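Local atomic coordinates of Glyco_hydro_cc domain-containing protein (Blastomyces gilchristii, PDB entry 6UB0), a protein that hydrolyses the beta-1,3-glucan curdlan as an exo-acting glucanase of glycoside hydrolase family 128, subgroup III. Residues Tyr9-Ile12 / Asn13-Thr16; Ile161-Gly164 / Gln165-Ile169; Val187-Leu190 / Lys191-Pro195. All coordinates share one frame; numbering follows the deposited sequence.

Interaction 1 (Tyr9-Ile12 / Asn13-Thr16); sequences YNNI and NLLT. With BGC (beta-D-glucopyranose), chain B.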
ATOM      1  N   TYR A   9      -6.690  -3.314  -6.704  1.00 22.89           N
ATOM      2  CA  TYR A   9      -7.493  -3.462  -7.943  1.00 23.81           C
ATOM      3  C   TYR A   9      -7.977  -2.136  -8.506  1.00 24.24           C
ATOM      4  O   TYR A   9      -7.953  -1.117  -7.848  1.00 24.47           O
ATOM      5  CB  TYR A   9      -8.774  -4.253  -7.675  1.00 23.56           C
ATOM      6  CG  TYR A   9      -9.779  -3.619  -6.765  1.00 24.30           C
ATOM      7  CD1 TYR A   9      -9.649  -3.649  -5.375  1.00 23.14           C
ATOM      8  CD2 TYR A   9     -10.864  -2.919  -7.276  1.00 24.88           C
ATOM      9  CE1 TYR A   9     -10.615  -3.117  -4.550  1.00 23.13           C
ATOM     10  CE2 TYR A   9     -11.815  -2.361  -6.452  1.00 24.54           C
ATOM     11  CZ  TYR A   9     -11.676  -2.422  -5.089  1.00 24.03           C
ATOM     12  OH  TYR A   9     -12.654  -1.874  -4.334  1.00 25.46           O
ATOM     13  N   ASN A  10      -8.390  -2.188  -9.755  1.00 27.06           N
ATOM     14  CA  ASN A  10      -9.188  -1.122 -10.402  1.00 29.54           C
ATOM     15  C   ASN A  10     -10.612  -1.650 -10.665  1.00 31.51           C
ATOM     16  O   ASN A  10     -11.609  -0.995 -10.242  1.00 33.72           O
ATOM     17  CB  ASN A  10      -8.472  -0.627 -11.659  1.00 31.13           C
ATOM     18  CG  ASN A  10      -7.237   0.222 -11.416  1.00 29.99           C
ATOM     19  OD1 ASN A  10      -6.497   0.471 -12.362  1.00 32.20           O
ATOM     20  ND2 ASN A  10      -7.011   0.712 -10.204  1.00 29.54           N
ATOM     21  N   ASN A  11     -10.720  -2.834 -11.250  1.00 31.90           N
ATOM     22  CA  ASN A  11     -12.017  -3.464 -11.622  1.00 34.42           C
ATOM     23  C   ASN A  11     -12.497  -4.351 -10.467  1.00 33.10           C
ATOM     24  O   ASN A  11     -11.836  -5.348 -10.189  1.00 34.89           O
ATOM     25  CB  ASN A  11     -11.857  -4.279 -12.904  1.00 36.45           C
ATOM     26  CG  ASN A  11     -13.147  -4.880 -13.406  1.00 38.91           C
ATOM     27  OD1 ASN A  11     -14.175  -4.856 -12.713  1.00 41.45           O
ATOM     28  ND2 ASN A  11     -13.092  -5.461 -14.596  1.00 40.06           N
ATOM     29  N   ILE A  12     -13.570  -3.983  -9.764  1.00 34.45           N
ATOM     30  CA  ILE A  12     -13.943  -4.733  -8.529  1.00 35.85           C
ATOM     31  C   ILE A  12     -14.416  -6.145  -8.922  1.00 37.91           C
ATOM     32  O   ILE A  12     -14.225  -7.083  -8.110  1.00 37.25           O
ATOM     33  CB  ILE A  12     -14.934  -3.981  -7.627  1.00 38.24           C
ATOM     34  CG1 ILE A  12     -14.949  -4.660  -6.255  1.00 39.27           C
ATOM     35  CG2 ILE A  12     -16.304  -3.890  -8.252  1.00 38.52           C
ATOM     36  CD1 ILE A  12     -15.498  -3.808  -5.139  1.00 39.48           C
ATOM     37  N   ASN A  13     -14.892  -6.297 -10.156  1.00 41.46           N
ATOM     38  CA  ASN A  13     -15.346  -7.585 -10.760  1.00 43.08           C
ATOM     39  C   ASN A  13     -14.244  -8.643 -10.619  1.00 40.43           C
ATOM     40  O   ASN A  13     -14.588  -9.795 -10.317  1.00 37.91           O
ATOM     41  CB  ASN A  13     -15.740  -7.419 -12.231  1.00 46.48           C
ATOM     42  CG  ASN A  13     -16.966  -6.551 -12.406  1.00 50.71           C
ATOM     43  OD1 ASN A  13     -18.003  -6.820 -11.799  1.00 56.16           O
ATOM     44  ND2 ASN A  13     -16.870  -5.504 -13.219  1.00 53.92           N
ATOM     45  N   LEU A  14     -12.963  -8.284 -10.733  1.00 38.49           N
ATOM     46  CA  LEU A  14     -11.898  -9.331 -10.831  1.00 36.18           C
ATOM     47  C   LEU A  14     -11.489  -9.928  -9.473  1.00 34.28           C
ATOM     48  O   LEU A  14     -10.774 -10.956  -9.471  1.00 35.11           O
ATOM     49  CB  LEU A  14     -10.682  -8.742 -11.529  1.00 37.44           C
ATOM     50  CG  LEU A  14     -10.994  -7.834 -12.706  1.00 39.25           C
ATOM     51  CD1 LEU A  14      -9.721  -7.204 -13.220  1.00 40.88           C
ATOM     52  CD2 LEU A  14     -11.706  -8.592 -13.810  1.00 42.17           C
ATOM     53  N   LEU A  15     -11.943  -9.375  -8.356  1.00 33.07           N
ATOM     54  CA  LEU A  15     -11.617  -9.899  -7.013  1.00 33.32           C
ATOM     55  C   LEU A  15     -12.238 -11.297  -6.838  1.00 33.60           C
ATOM     56  O   LEU A  15     -11.686 -12.091  -6.096  1.00 31.84           O
ATOM     57  CB  LEU A  15     -12.086  -8.908  -5.948  1.00 34.09           C
ATOM     58  CG  LEU A  15     -11.492  -7.505  -6.080  1.00 33.95           C
ATOM     59  CD1 LEU A  15     -12.175  -6.530  -5.155  1.00 36.99           C
ATOM     60  CD2 LEU A  15     -10.010  -7.504  -5.824  1.00 34.29           C
ATOM     61  N   THR A  16     -13.334 -11.613  -7.532  1.00 35.01           N
ATOM     62  CA  THR A  16     -13.937 -12.976  -7.482  1.00 36.99           C
ATOM     63  C   THR A  16     -12.893 -14.049  -7.848  1.00 36.32           C
ATOM     64  O   THR A  16     -12.889 -15.100  -7.201  1.00 40.12           O
ATOM     65  CB  THR A  16     -15.228 -13.037  -8.300  1.00 41.01           C
ATOM     66  OG1 THR A  16     -16.208 -12.445  -7.441  1.00 42.99           O
ATOM     67  CG2 THR A  16     -15.625 -14.447  -8.676  1.00 43.17           C
TER
HETATM   68  C2  BGC B   2      -2.339   5.171 -10.212  1.00 32.24           C
HETATM   69  C3  BGC B   2      -3.724   4.758  -9.807  1.00 31.29           C
HETATM   70  C4  BGC B   2      -4.022   3.477 -10.555  1.00 32.53           C
HETATM   71  C5  BGC B   2      -2.929   2.425 -10.271  1.00 32.95           C
HETATM   72  C6  BGC B   2      -2.956   1.073 -10.998  1.00 32.46           C
HETATM   73  C1  BGC B   2      -1.312   4.094  -9.998  1.00 30.92           C
HETATM   74  O2  BGC B   2      -2.028   6.288  -9.371  1.00 31.17           O
HETATM   75  O3  BGC B   2      -4.718   5.814  -9.967  1.00 31.85           O
HETATM   76  O4  BGC B   2      -5.333   3.137 -10.105  1.00 32.34           O
HETATM   77  O5  BGC B   2      -1.626   2.868 -10.669  1.00 33.17           O
HETATM   78  O6  BGC B   2      -3.125   1.354 -12.415  1.00 35.20           O
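Two N-H groups of N13 converge on OD1 of N11. The backbone N of N13 lies 3.0 Å from N11 OD1 and sits above the plane of the N11 side-chain amide, while N13 ND2, at 2.8 Å from the same OD1, adds a weak bond because its N-H points well off line. N11 has CG anti to its backbone N (chi1 -176°), which carries the amide forward over the start of the following 3-10 turn. The amide planes of N11 and N13 stand nearly perpendicular, 84° apart. The main chain closes the turn twice, L14 N to N11 O and L15 N to I12 O, both at 3.2 Å. L14 crosses the N11 side chain at about a right angle, its CD2 methyl 3.5 Å from N11 ND2. L15 CD1 stands over one face of the Y9 ring, offset toward the rim, in a CH-pi contact 3.9 Å from the ring centroid, and also meets CG1 of I12. The phenol OH reaches the carbonyl of P33, and D212 takes the backbone N-H groups of N10 and N11. N10 turns the other way, into the glycan pocket: its ND2 donates to O4 of the glucose at 3.0 Å and to O of Y9. The N11 amide and the backbone bonds thus hold the turn while N10 of the same loop binds the glucose, consistent with a part in holding the glucan.

Interaction 2 (Ile161-Gly164 / Gln165-Ile169); sequences IALG and QKYGI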
ATOM      1  N   ILE A 161      11.262  -0.064   7.181  1.00 36.15           N
ATOM      2  CA  ILE A 161      10.929  -0.482   8.574  1.00 37.44           C
ATOM      3  C   ILE A 161      11.819   0.285   9.573  1.00 39.45           C
ATOM      4  O   ILE A 161      11.299   0.786  10.570  1.00 38.24           O
ATOM      5  CB  ILE A 161      11.088  -2.004   8.740  1.00 38.47           C
ATOM      6  CG1 ILE A 161      10.024  -2.765   7.942  1.00 37.90           C
ATOM      7  CG2 ILE A 161      11.050  -2.341  10.210  1.00 39.97           C
ATOM      8  CD1 ILE A 161      10.325  -4.222   7.654  1.00 37.84           C
ATOM      9  N   ALA A 162      13.130   0.306   9.309  1.00 41.29           N
ATOM     10  CA  ALA A 162      14.130   0.982  10.145  1.00 42.80           C
ATOM     11  C   ALA A 162      13.731   2.456  10.161  1.00 42.40           C
ATOM     12  O   ALA A 162      13.595   3.036  11.270  1.00 44.30           O
ATOM     13  CB  ALA A 162      15.515   0.742   9.577  1.00 44.58           C
ATOM     14  N   LEU A 163      13.446   3.020   8.991  1.00 40.99           N
ATOM     15  CA  LEU A 163      13.097   4.461   8.911  1.00 41.51           C
ATOM     16  C   LEU A 163      11.872   4.743   9.796  1.00 42.47           C
ATOM     17  O   LEU A 163      11.946   5.678  10.632  1.00 42.59           O
ATOM     18  CB  LEU A 163      12.863   4.907   7.470  1.00 40.27           C
ATOM     19  CG  LEU A 163      12.508   6.388   7.363  1.00 41.07           C
ATOM     20  CD1 LEU A 163      13.621   7.255   7.966  1.00 43.39           C
ATOM     21  CD2 LEU A 163      12.214   6.794   5.924  1.00 40.06           C
ATOM     22  N   GLY A 164      10.804   3.943   9.664  1.00 41.77           N
ATOM     23  CA  GLY A 164       9.547   4.104  10.440  1.00 41.71           C
ATOM     24  C   GLY A 164       9.771   4.033  11.950  1.00 45.16           C
ATOM     25  O   GLY A 164       9.240   4.911  12.704  1.00 45.10           O
ATOM     26  N   GLN A 165      10.556   3.050  12.393  1.00 47.86           N
ATOM     27  CA  GLN A 165      10.853   2.811  13.833  1.00 50.32           C
ATOM     28  C   GLN A 165      11.642   3.998  14.401  1.00 51.60           C
ATOM     29  O   GLN A 165      11.248   4.457  15.493  1.00 52.91           O
ATOM     30  CB  GLN A 165      11.482   1.429  14.002  1.00 50.78           C
ATOM     31  CG  GLN A 165      10.469   0.357  13.634  1.00 49.89           C
ATOM     32  CD  GLN A 165      10.976  -1.059  13.700  1.00 52.61           C
ATOM     33  OE1 GLN A 165      12.135  -1.309  14.036  1.00 55.81           O
ATOM     34  NE2 GLN A 165      10.101  -2.003  13.378  1.00 51.30           N
ATOM     35  N   LYS A 166      12.623   4.542  13.666  1.00 52.43           N
ATOM     36  CA  LYS A 166      13.402   5.719  14.142  1.00 54.29           C
ATOM     37  C   LYS A 166      12.401   6.838  14.481  1.00 52.30           C
ATOM     38  O   LYS A 166      12.596   7.489  15.514  1.00 54.49           O
ATOM     39  CB  LYS A 166      14.501   6.128  13.145  1.00 55.43           C
ATOM     40  CG  LYS A 166      15.319   7.358  13.534  1.00 57.65           C
ATOM     41  CD  LYS A 166      16.764   7.387  13.040  1.00 60.53           C
ATOM     42  CE  LYS A 166      16.901   7.272  11.536  1.00 60.00           C
ATOM     43  NZ  LYS A 166      15.963   8.155  10.803  1.00 59.04           N
ATOM     44  N   TYR A 167      11.336   7.016  13.688  1.00 49.82           N
ATOM     45  CA  TYR A 167      10.274   8.041  13.915  1.00 47.73           C
ATOM     46  C   TYR A 167       9.099   7.469  14.744  1.00 46.99           C
ATOM     47  O   TYR A 167       8.067   8.147  14.830  1.00 45.31           O
ATOM     48  CB  TYR A 167       9.888   8.681  12.569  1.00 46.81           C
ATOM     49  CG  TYR A 167      10.971   9.555  11.972  1.00 47.32           C
ATOM     50  CD1 TYR A 167      12.039   9.002  11.275  1.00 47.71           C
ATOM     51  CD2 TYR A 167      10.946  10.943  12.120  1.00 47.51           C
ATOM     52  CE1 TYR A 167      13.042   9.794  10.742  1.00 47.94           C
ATOM     53  CE2 TYR A 167      11.946  11.747  11.598  1.00 47.67           C
ATOM     54  CZ  TYR A 167      12.997  11.172  10.905  1.00 48.81           C
ATOM     55  OH  TYR A 167      13.983  11.956  10.394  1.00 48.96           O
ATOM     56  N   GLY A 168       9.230   6.276  15.361  1.00 47.04           N
ATOM     57  CA  GLY A 168       8.232   5.705  16.301  1.00 47.86           C
ATOM     58  C   GLY A 168       6.951   5.163  15.654  1.00 46.70           C
ATOM     59  O   GLY A 168       5.889   5.090  16.328  1.00 46.69           O
ATOM     60  N   ILE A 169       7.043   4.764  14.393  1.00 44.55           N
ATOM     61  CA  ILE A 169       5.949   4.139  13.593  1.00 42.73           C
ATOM     62  C   ILE A 169       6.331   2.673  13.442  1.00 41.80           C
ATOM     63  O   ILE A 169       7.364   2.428  12.846  1.00 42.46           O
ATOM     64  CB  ILE A 169       5.797   4.875  12.242  1.00 41.04           C
ATOM     65  CG1 ILE A 169       5.915   6.388  12.458  1.00 42.57           C
ATOM     66  CG2 ILE A 169       4.506   4.464  11.545  1.00 39.43           C
ATOM     67  CD1 ILE A 169       5.399   7.268  11.343  1.00 40.66           C
TER
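With chi1 of Y167 at -69°, CG lies beside the backbone N and the ring swings back along the helix, while L163, CG anti to its own N (chi1 -180°), sends CD1 out to meet it: L163 CD1 is 3.8 Å from Y167 CE1. The two side chains slant across each other, and the ring turns its edge to the backbone, where L163 O lies near the ring plane, beside Y167 CD1. This is the C-terminal end of helix 150-166, closed by a Schellman motif within the beta-alpha-beta unit of strands 138-146 and 172-180 in the TIM-barrel-type catalytic core. Ordinary helical bonds run from Q165 N to I161 O and from K166 N to A162 O, each 3.0 Å; the next, Y167 N to L163 O, is weak. The chain leaves the helix through G168, the C-prime residue with positive phi (74°). Its N bonds to Q165 O at 2.7 Å, and I169 N reaches back to G164 O at 2.8 Å, coming from above the carbonyl plane. Helix 119-130 borders one flank: L163 touches M123 and Q124, and the Y167 hydroxyl bonds D128. K166 bends at its last two torsions and bonds weakly to Q124, its NZ passing near L163 CD1. Q165 runs extended beside I161, both pointing the same way, and the amide NE2 of Q165 comes to 3.3 Å from the CG2 methyl of I161.

Interaction 3 (Val187-Leu190 / Lys191-Pro195); sequences VNFL and KEVLP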
ATOM      1  N   VAL A 187       6.515 -15.526 -11.120  1.00 43.35           N
ATOM      2  CA  VAL A 187       6.174 -16.566 -10.110  1.00 44.14           C
ATOM      3  C   VAL A 187       7.327 -16.649  -9.057  1.00 44.27           C
ATOM      4  O   VAL A 187       7.082 -16.693  -7.813  1.00 45.13           O
ATOM      5  CB  VAL A 187       5.792 -17.907 -10.776  1.00 45.76           C
ATOM      6  CG1 VAL A 187       5.606 -19.020  -9.759  1.00 46.92           C
ATOM      7  CG2 VAL A 187       4.540 -17.772 -11.634  1.00 45.39           C
ATOM      8  N   ASN A 188       8.565 -17.044  -9.603  1.00 48.79           N
ATOM      9  CA  ASN A 188       9.724 -17.413  -8.735  1.00 49.29           C
ATOM     10  C   ASN A 188       9.959 -16.326  -7.685  1.00 47.55           C
ATOM     11  O   ASN A 188      10.242 -16.646  -6.494  1.00 47.81           O
ATOM     12  CB  ASN A 188      10.977 -17.676  -9.577  1.00 55.47           C
ATOM     13  CG  ASN A 188      11.022 -19.086 -10.122  1.00 60.01           C
ATOM     14  OD1 ASN A 188       9.977 -19.697 -10.388  1.00 62.68           O
ATOM     15  ND2 ASN A 188      12.227 -19.619 -10.278  1.00 62.48           N
ATOM     16  N   PHE A 189       9.780 -15.076  -8.104  1.00 44.50           N
ATOM     17  CA  PHE A 189       9.946 -13.876  -7.250  1.00 41.61           C
ATOM     18  C   PHE A 189       8.957 -14.010  -6.077  1.00 40.52           C
ATOM     19  O   PHE A 189       9.359 -13.936  -4.875  1.00 39.53           O
ATOM     20  CB  PHE A 189       9.792 -12.655  -8.156  1.00 40.60           C
ATOM     21  CG  PHE A 189       9.758 -11.336  -7.437  1.00 40.12           C
ATOM     22  CD1 PHE A 189       8.538 -10.790  -7.063  1.00 39.38           C
ATOM     23  CD2 PHE A 189      10.917 -10.630  -7.149  1.00 41.09           C
ATOM     24  CE1 PHE A 189       8.487  -9.594  -6.372  1.00 38.74           C
ATOM     25  CE2 PHE A 189      10.853  -9.404  -6.493  1.00 41.01           C
ATOM     26  CZ  PHE A 189       9.635  -8.889  -6.116  1.00 39.17           C
ATOM     27  N   LEU A 190       7.692 -14.307  -6.393  1.00 40.20           N
ATOM     28  CA  LEU A 190       6.635 -14.425  -5.342  1.00 39.37           C
ATOM     29  C   LEU A 190       6.983 -15.580  -4.393  1.00 41.56           C
ATOM     30  O   LEU A 190       6.740 -15.476  -3.151  1.00 39.96           O
ATOM     31  CB  LEU A 190       5.261 -14.633  -5.998  1.00 40.15           C
ATOM     32  CG  LEU A 190       4.674 -13.402  -6.697  1.00 37.77           C
ATOM     33  CD1 LEU A 190       3.469 -13.775  -7.537  1.00 37.26           C
ATOM     34  CD2 LEU A 190       4.325 -12.325  -5.672  1.00 36.48           C
ATOM     35  N   LYS A 191       7.552 -16.656  -4.926  1.00 44.32           N
ATOM     36  CA  LYS A 191       8.024 -17.792  -4.085  1.00 45.69           C
ATOM     37  C   LYS A 191       9.063 -17.356  -3.042  1.00 45.55           C
ATOM     38  O   LYS A 191       9.070 -17.978  -1.952  1.00 45.58           O
ATOM     39  CB  LYS A 191       8.645 -18.899  -4.939  1.00 48.55           C
ATOM     40  CG  LYS A 191       7.673 -19.547  -5.907  1.00 50.04           C
ATOM     41  CD  LYS A 191       8.159 -20.882  -6.422  1.00 52.80           C
ATOM     42  CE  LYS A 191       7.112 -21.603  -7.246  1.00 53.96           C
ATOM     43  NZ  LYS A 191       7.043 -23.027  -6.857  1.00 54.96           N
ATOM     44  N   GLU A 192       9.914 -16.371  -3.354  1.00 45.04           N
ATOM     45  CA  GLU A 192      10.968 -15.880  -2.430  1.00 49.02           C
ATOM     46  C   GLU A 192      10.371 -14.852  -1.447  1.00 47.60           C
ATOM     47  O   GLU A 192      10.552 -15.007  -0.207  1.00 47.94           O
ATOM     48  CB  GLU A 192      12.115 -15.311  -3.285  1.00 52.96           C
ATOM     49  CG  GLU A 192      13.246 -14.631  -2.522  1.00 55.93           C
ATOM     50  CD  GLU A 192      14.118 -15.499  -1.638  1.00 59.23           C
ATOM     51  OE1 GLU A 192      14.337 -16.675  -1.990  1.00 65.79           O
ATOM     52  OE2 GLU A 192      14.596 -14.982  -0.609  1.00 61.23           O
ATOM     53  N   VAL A 193       9.632 -13.860  -1.949  1.00 44.48           N
ATOM     54  CA  VAL A 193       9.217 -12.682  -1.121  1.00 42.49           C
ATOM     55  C   VAL A 193       7.955 -13.001  -0.286  1.00 39.84           C
ATOM     56  O   VAL A 193       7.858 -12.524   0.872  1.00 38.18           O
ATOM     57  CB  VAL A 193       9.082 -11.439  -2.022  1.00 41.82           C
ATOM     58  CG1 VAL A 193      10.311 -11.303  -2.916  1.00 41.75           C
ATOM     59  CG2 VAL A 193       7.815 -11.435  -2.875  1.00 41.41           C
ATOM     60  N   LEU A 194       7.009 -13.810  -0.777  1.00 36.83           N
ATOM     61  CA  LEU A 194       5.737 -13.979  -0.007  1.00 36.93           C
ATOM     62  C   LEU A 194       5.982 -14.587   1.383  1.00 37.61           C
ATOM     63  O   LEU A 194       5.479 -14.088   2.399  1.00 36.87           O
ATOM     64  CB  LEU A 194       4.715 -14.782  -0.820  1.00 34.44           C
ATOM     65  CG  LEU A 194       4.016 -14.024  -1.952  1.00 33.29           C
ATOM     66  CD1 LEU A 194       2.923 -14.837  -2.625  1.00 32.63           C
ATOM     67  CD2 LEU A 194       3.442 -12.696  -1.449  1.00 31.15           C
ATOM     68  N   PRO A 195       6.771 -15.672   1.510  1.00 40.16           N
ATOM     69  CA  PRO A 195       7.083 -16.209   2.836  1.00 40.52           C
ATOM     70  C   PRO A 195       7.817 -15.167   3.710  1.00 39.45           C
ATOM     71  O   PRO A 195       7.458 -14.984   4.863  1.00 41.10           O
ATOM     72  CB  PRO A 195       7.965 -17.432   2.546  1.00 41.82           C
ATOM     73  CG  PRO A 195       7.805 -17.729   1.064  1.00 42.15           C
ATOM     74  CD  PRO A 195       7.421 -16.411   0.419  1.00 40.46           C
TER
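F189 lays one face of its ring under V193, whose CG1 methyl stands over the ring centre, 4.1 Å from the centroid and 12° off the normal, in a CH-pi contact; the second methyl, V193 CG2, meets F189 CE1 at 4.0 Å. CG of F189 is anti to the backbone N (chi1 173°), and from there the ring leans forward to the next turn. A residue further round, L190 and L194 lie side by side and point the same way, with L190 CD2 against L194 CG at 4.1 Å. This is helix 183-199, the crossover of the beta-alpha-beta unit between strands 172-180 and 203-208 of the TIM-barrel-type core, and its inner face packs F189, L190, V193 and L194 on F177 of strand 172-180. V150 and F153 of helix 150-166 border V193, while V223 of helix 222-229 meets L190. K191 runs beside V187, which touches that last helix, and bends at its last torsion, its CE 3.9 Å from V187 CG1; exposed E192 forms a salt bridge with K154. F189 O is gripped by two donors, V193 N at 2.9 Å almost in line with the carbonyl and E192 N at 2.9 Å from well above its plane. E192 N also keeps a weak bond to N188 O. Beyond L194 N, bonded to L190 O, the helix kinks at P195, whose ring nitrogen has no hydrogen to give; P195 CD lies 3.8 Å from L190 O.

Overall arrangement
The three local contacts differ in burial and in place within the barrel-type core. Interaction 1 belongs to a loop at the glycan pocket: Y9 and L15 are buried, and side-chain amides carry much of it. Interactions 2 and 3 lie on helices of successive beta-alpha-beta units that share strand 172-180; their centres are about 25 Å apart. Interaction 2 is a helix end dominated by backbone capping, with L163, G164 and I169 buried beside exposed Q165 and K166. Interaction 3 is mid-helix: F189, L190, V193 and L194 are buried against strand 172-180, and K191 and E192 are exposed. Methyls meet aromatic rings in each, over a face in 9-16 and 187-195, against a ring carbon in 161-169. Interactions 1 and 2 fall on opposite sides of the chain's centre.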